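Local coordinates for protein probable TonB-dependent siderophore receptor PiuA (Acinetobacter baumannii, PDB 5FP1) that probably takes up iron across the outer membrane by binding iron-chelating siderophores, and may bind ferric enterobactin with micromolar affinity, at residues T479-S493 with P517-D530. Numbering follows the deposited sequence.
Sequences TENGSIYTSYATSAS and PEEAQTFEIGTKWD. With C8E ((hydroxyethyloxy)tri(ethyloxy)octane), chain C; C8E ((hydroxyethyloxy)tri(ethyloxy)octane), chain H; C8E ((hydroxyethyloxy)tri(ethyloxy)octane), chain F.
From G482 facing W529 to S493 facing E518, strands 482-493 and 518-530 pair antiparallel, hydrogen-bonded pairs such as Y485-G526 alternating with non-hydrogen-bonded ones. Successive residues point to opposite faces, and partners across the pair share one. On the face bearing E524 and K528, the Y485 ring lies across the strand pair with G526 CA over one face in a CH-pi contact, 3.8 Å from the ring centroid, because chi1 of 70° sets CG between the backbone N and carbonyl carbon. Its OH donates to the anti lone pair of E524 OE2 at 2.6 Å, with ring and carboxylate planes 50° apart; R88 and S43 of the plug also hold this carboxylate. On the other face, Y488 OH donates a 2.5 Å hydrogen bond to Q521 OE1 at the ring edge. W529 lays its six-membered ring over G482 CA, 3.5 Å from the centroid, while NE1 donates to T527 OG1, which donates to S483 O (2.7 Å), a carbonyl also accepting K528 N. Detergent lies along this face, over the Y488 ring and against I484 and I525. A lipid-facing outside carrying aromatic and aliphatic side chains, and a mostly polar inside turned to the plug, typify the transmembrane barrel of TonB-dependent receptors.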
# COMPACT_ATOMS: atom_id res chain seq x y z
N THR A 479 -8.85 -27.03 20.74
CA THR A 479 -9.63 -27.91 19.87
C THR A 479 -9.13 -27.70 18.45
O THR A 479 -8.31 -26.79 18.20
CB THR A 479 -11.13 -27.55 19.86
OG1 THR A 479 -11.34 -26.34 19.11
CG2 THR A 479 -11.66 -27.36 21.23
N GLU A 480 -9.62 -28.50 17.51
CA GLU A 480 -9.11 -28.40 16.15
C GLU A 480 -9.47 -27.03 15.52
O GLU A 480 -8.79 -26.56 14.61
CB GLU A 480 -9.58 -29.56 15.27
CG GLU A 480 -11.04 -29.47 14.91
CD GLU A 480 -11.51 -30.68 14.10
OE1 GLU A 480 -10.75 -31.17 13.25
OE2 GLU A 480 -12.66 -31.12 14.32
N ASN A 481 -10.52 -26.39 16.05
CA ASN A 481 -11.01 -25.14 15.50
C ASN A 481 -10.50 -23.90 16.24
O ASN A 481 -10.97 -22.79 16.00
CB ASN A 481 -12.53 -25.14 15.54
CG ASN A 481 -13.16 -26.08 14.53
OD1 ASN A 481 -12.64 -26.29 13.45
ND2 ASN A 481 -14.30 -26.65 14.89
N GLY A 482 -9.58 -24.09 17.17
CA GLY A 482 -9.07 -23.00 17.98
C GLY A 482 -7.57 -22.97 18.07
O GLY A 482 -6.92 -23.99 17.89
N SER A 483 -7.03 -21.78 18.34
CA SER A 483 -5.60 -21.57 18.51
C SER A 483 -5.35 -20.48 19.54
O SER A 483 -6.09 -19.50 19.61
CB SER A 483 -4.94 -21.13 17.21
OG SER A 483 -3.83 -20.30 17.50
N ILE A 484 -4.29 -20.67 20.32
CA ILE A 484 -3.79 -19.62 21.19
C ILE A 484 -2.30 -19.61 20.97
O ILE A 484 -1.66 -20.68 20.95
CB ILE A 484 -4.06 -19.88 22.70
CG1 ILE A 484 -5.52 -20.23 22.94
CG2 ILE A 484 -3.73 -18.64 23.51
CD1 ILE A 484 -5.73 -20.81 24.34
N TYR A 485 -1.73 -18.42 20.77
CA TYR A 485 -0.33 -18.37 20.40
C TYR A 485 0.41 -17.22 21.00
O TYR A 485 -0.19 -16.24 21.45
CB TYR A 485 -0.18 -18.35 18.86
CG TYR A 485 -0.65 -17.05 18.23
CD1 TYR A 485 0.23 -15.97 18.06
CD2 TYR A 485 -1.96 -16.90 17.82
CE1 TYR A 485 -0.21 -14.76 17.48
CE2 TYR A 485 -2.41 -15.72 17.24
CZ TYR A 485 -1.53 -14.65 17.07
OH TYR A 485 -2.02 -13.49 16.53
N THR A 486 1.73 -17.38 20.99
CA THR A 486 2.70 -16.34 21.32
C THR A 486 3.73 -16.37 20.21
O THR A 486 4.17 -17.44 19.81
CB THR A 486 3.46 -16.67 22.63
OG1 THR A 486 2.53 -16.95 23.67
CG2 THR A 486 4.35 -15.50 23.04
N SER A 487 4.17 -15.20 19.74
CA SER A 487 5.22 -15.17 18.74
C SER A 487 6.11 -13.95 18.82
O SER A 487 5.74 -12.92 19.38
CB SER A 487 4.64 -15.31 17.33
OG SER A 487 3.91 -14.15 16.97
N TYR A 488 7.29 -14.11 18.26
CA TYR A 488 8.27 -13.06 18.19
C TYR A 488 8.86 -13.04 16.78
O TYR A 488 9.22 -14.07 16.23
CB TYR A 488 9.36 -13.29 19.23
CG TYR A 488 10.45 -12.26 19.20
CD1 TYR A 488 10.27 -11.00 19.72
CD2 TYR A 488 11.66 -12.54 18.58
CE1 TYR A 488 11.28 -10.04 19.68
CE2 TYR A 488 12.67 -11.60 18.53
CZ TYR A 488 12.48 -10.36 19.07
OH TYR A 488 13.51 -9.43 18.99
N ALA A 489 9.02 -11.85 16.22
CA ALA A 489 9.58 -11.73 14.85
C ALA A 489 10.33 -10.43 14.72
O ALA A 489 9.97 -9.42 15.37
CB ALA A 489 8.46 -11.81 13.81
N THR A 490 11.40 -10.45 13.93
CA THR A 490 12.23 -9.28 13.77
C THR A 490 12.13 -8.70 12.35
O THR A 490 11.64 -9.34 11.40
CB THR A 490 13.72 -9.57 14.08
OG1 THR A 490 14.27 -10.52 13.15
CG2 THR A 490 13.88 -10.09 15.52
N SER A 491 12.66 -7.49 12.23
CA SER A 491 12.78 -6.82 10.96
C SER A 491 14.04 -5.97 10.94
O SER A 491 14.48 -5.49 11.98
CB SER A 491 11.54 -5.95 10.73
OG SER A 491 11.77 -4.96 9.72
N ALA A 492 14.60 -5.79 9.76
CA ALA A 492 15.72 -4.89 9.52
C ALA A 492 15.41 -4.08 8.24
O ALA A 492 14.80 -4.59 7.29
CB ALA A 492 17.01 -5.68 9.34
N SER A 493 15.78 -2.80 8.26
CA SER A 493 15.47 -1.86 7.17
C SER A 493 16.71 -1.03 6.86
O SER A 493 17.09 -0.14 7.63
CB SER A 493 14.28 -0.95 7.53
OG SER A 493 13.84 -0.17 6.40
N PRO A 517 21.53 -1.07 9.40
CA PRO A 517 20.07 -1.04 9.25
C PRO A 517 19.30 -0.72 10.51
O PRO A 517 19.75 -1.03 11.62
CB PRO A 517 19.72 -2.46 8.81
CG PRO A 517 20.97 -3.00 8.21
CD PRO A 517 22.11 -2.34 8.93
N GLU A 518 18.13 -0.12 10.34
CA GLU A 518 17.19 0.02 11.43
C GLU A 518 16.75 -1.36 11.86
O GLU A 518 16.73 -2.29 11.07
CB GLU A 518 15.98 0.82 11.00
CG GLU A 518 16.31 2.27 10.64
CD GLU A 518 15.06 3.09 10.40
OE1 GLU A 518 14.18 2.64 9.62
OE2 GLU A 518 14.96 4.19 10.97
N GLU A 519 16.38 -1.49 13.13
CA GLU A 519 16.00 -2.78 13.69
C GLU A 519 14.66 -2.64 14.37
O GLU A 519 14.41 -1.66 15.10
CB GLU A 519 17.04 -3.26 14.70
CG GLU A 519 18.40 -3.54 14.10
CD GLU A 519 19.42 -3.90 15.18
OE1 GLU A 519 19.45 -5.06 15.60
OE2 GLU A 519 20.13 -3.02 15.65
N ALA A 520 13.79 -3.60 14.10
CA ALA A 520 12.44 -3.58 14.64
C ALA A 520 12.07 -4.98 15.08
O ALA A 520 12.70 -5.97 14.68
CB ALA A 520 11.44 -3.06 13.60
N GLN A 521 11.01 -5.06 15.86
CA GLN A 521 10.54 -6.33 16.34
C GLN A 521 9.07 -6.28 16.73
O GLN A 521 8.52 -5.21 17.04
CB GLN A 521 11.41 -6.81 17.51
CG GLN A 521 11.29 -5.88 18.71
CD GLN A 521 12.29 -6.16 19.83
OE1 GLN A 521 13.14 -7.03 19.75
NE2 GLN A 521 12.16 -5.39 20.89
N THR A 522 8.43 -7.45 16.70
CA THR A 522 7.07 -7.60 17.15
C THR A 522 6.96 -8.77 18.13
O THR A 522 7.42 -9.88 17.84
CB THR A 522 6.12 -7.85 15.96
OG1 THR A 522 6.09 -6.68 15.12
CG2 THR A 522 4.69 -8.18 16.43
N PHE A 523 6.41 -8.48 19.30
CA PHE A 523 5.98 -9.51 20.26
C PHE A 523 4.46 -9.55 20.26
O PHE A 523 3.79 -8.53 20.44
CB PHE A 523 6.49 -9.21 21.68
CG PHE A 523 5.95 -10.21 22.71
CD1 PHE A 523 6.48 -11.49 22.78
CD2 PHE A 523 4.85 -9.91 23.50
CE1 PHE A 523 5.99 -12.43 23.69
CE2 PHE A 523 4.34 -10.84 24.40
CZ PHE A 523 4.91 -12.10 24.49
N GLU A 524 3.87 -10.72 20.04
CA GLU A 524 2.42 -10.83 19.93
C GLU A 524 1.90 -12.08 20.65
O GLU A 524 2.54 -13.14 20.65
CB GLU A 524 2.02 -10.92 18.47
CG GLU A 524 0.53 -10.95 18.18
CD GLU A 524 0.22 -10.63 16.72
OE1 GLU A 524 0.74 -9.60 16.24
OE2 GLU A 524 -0.53 -11.40 16.06
N ILE A 525 0.74 -11.91 21.27
CA ILE A 525 -0.04 -13.00 21.77
C ILE A 525 -1.40 -12.87 21.16
O ILE A 525 -1.93 -11.77 20.99
CB ILE A 525 -0.13 -12.96 23.31
CG1 ILE A 525 -0.60 -11.61 23.79
CG2 ILE A 525 1.22 -13.24 23.91
CD1 ILE A 525 -0.80 -11.57 25.29
N GLY A 526 -1.98 -14.01 20.81
CA GLY A 526 -3.26 -13.97 20.18
C GLY A 526 -4.06 -15.25 20.26
O GLY A 526 -3.58 -16.30 20.75
N THR A 527 -5.28 -15.16 19.76
CA THR A 527 -6.14 -16.31 19.66
C THR A 527 -7.00 -16.21 18.40
O THR A 527 -7.37 -15.11 17.95
CB THR A 527 -6.99 -16.49 20.96
OG1 THR A 527 -7.66 -17.77 20.92
CG2 THR A 527 -8.00 -15.39 21.08
N LYS A 528 -7.26 -17.36 17.80
CA LYS A 528 -8.07 -17.46 16.59
C LYS A 528 -9.03 -18.64 16.69
O LYS A 528 -8.64 -19.69 17.18
CB LYS A 528 -7.18 -17.66 15.36
CG LYS A 528 -6.09 -16.59 15.16
CD LYS A 528 -5.44 -16.69 13.78
CE LYS A 528 -4.22 -15.76 13.70
NZ LYS A 528 -3.58 -15.88 12.37
N TRP A 529 -10.25 -18.47 16.18
CA TRP A 529 -11.30 -19.49 16.31
C TRP A 529 -12.15 -19.56 15.07
O TRP A 529 -12.65 -18.53 14.61
CB TRP A 529 -12.21 -19.20 17.51
CG TRP A 529 -11.48 -19.39 18.75
CD1 TRP A 529 -10.67 -18.47 19.37
CD2 TRP A 529 -11.38 -20.60 19.51
NE1 TRP A 529 -10.08 -19.04 20.49
CE2 TRP A 529 -10.49 -20.35 20.59
CE3 TRP A 529 -11.96 -21.86 19.41
CZ2 TRP A 529 -10.18 -21.31 21.55
CZ3 TRP A 529 -11.65 -22.82 20.37
CH2 TRP A 529 -10.76 -22.54 21.42
N ASP A 530 -12.31 -20.77 14.53
CA ASP A 530 -13.36 -21.04 13.56
C ASP A 530 -14.62 -21.49 14.29
O ASP A 530 -14.53 -22.37 15.13
CB ASP A 530 -12.94 -22.15 12.59
CG ASP A 530 -12.15 -21.64 11.40
OD1 ASP A 530 -11.79 -20.45 11.35
OD2 ASP A 530 -11.86 -22.46 10.52
C1 C8E C . 5.41 -18.95 25.61
C2 C8E C . 4.63 -20.24 25.44
C3 C8E C . 3.63 -20.08 24.32
C4 C8E C . 2.40 -20.92 24.54
C5 C8E C . 1.31 -20.63 23.54
C6 C8E C . 0.79 -19.22 23.66
C7 C8E C . -0.30 -19.09 24.68
C8 C8E C . -0.37 -17.66 25.17
O9 C8E C . 0.60 -17.54 26.22
C10 C8E C . 1.02 -16.20 26.50
C11 C8E C . -0.04 -15.48 27.32
O12 C8E C . -1.30 -15.57 26.66
C13 C8E C . -2.31 -14.91 27.43
C14 C8E C . -3.63 -14.94 26.68
O15 C8E C . -4.39 -16.09 27.06
C16 C8E C . -5.46 -15.75 27.96
C17 C8E C . -6.59 -16.77 27.84
O18 C8E C . -6.72 -17.12 26.47
C1 C8E H . -14.01 -29.57 23.45
C2 C8E H . -12.68 -29.13 24.02
C3 C8E H . -12.84 -27.97 25.00
C4 C8E H . -12.34 -26.64 24.45
C5 C8E H . -12.28 -25.59 25.55
C6 C8E H . -11.54 -24.36 25.06
C7 C8E H . -11.65 -23.22 26.07
C8 C8E H . -11.46 -21.88 25.37
O9 C8E H . -10.15 -21.35 25.58
C10 C8E H . -10.12 -19.93 25.43
C11 C8E H . -8.67 -19.47 25.26
O12 C8E H . -8.57 -18.06 25.44
C1 C8E F . 11.93 -16.28 21.65
C2 C8E F . 13.20 -15.47 21.50
C3 C8E F . 13.06 -14.07 22.10
C4 C8E F . 14.38 -13.30 22.00
C5 C8E F . 14.24 -11.91 22.60
C6 C8E F . 15.28 -10.94 22.05
C7 C8E F . 14.99 -9.54 22.58
C8 C8E F . 16.25 -8.69 22.66
O9 C8E F . 15.93 -7.34 22.34
O HOH W 1 5.33 -11.82 16.30
O HOH W 2 13.83 2.39 7.10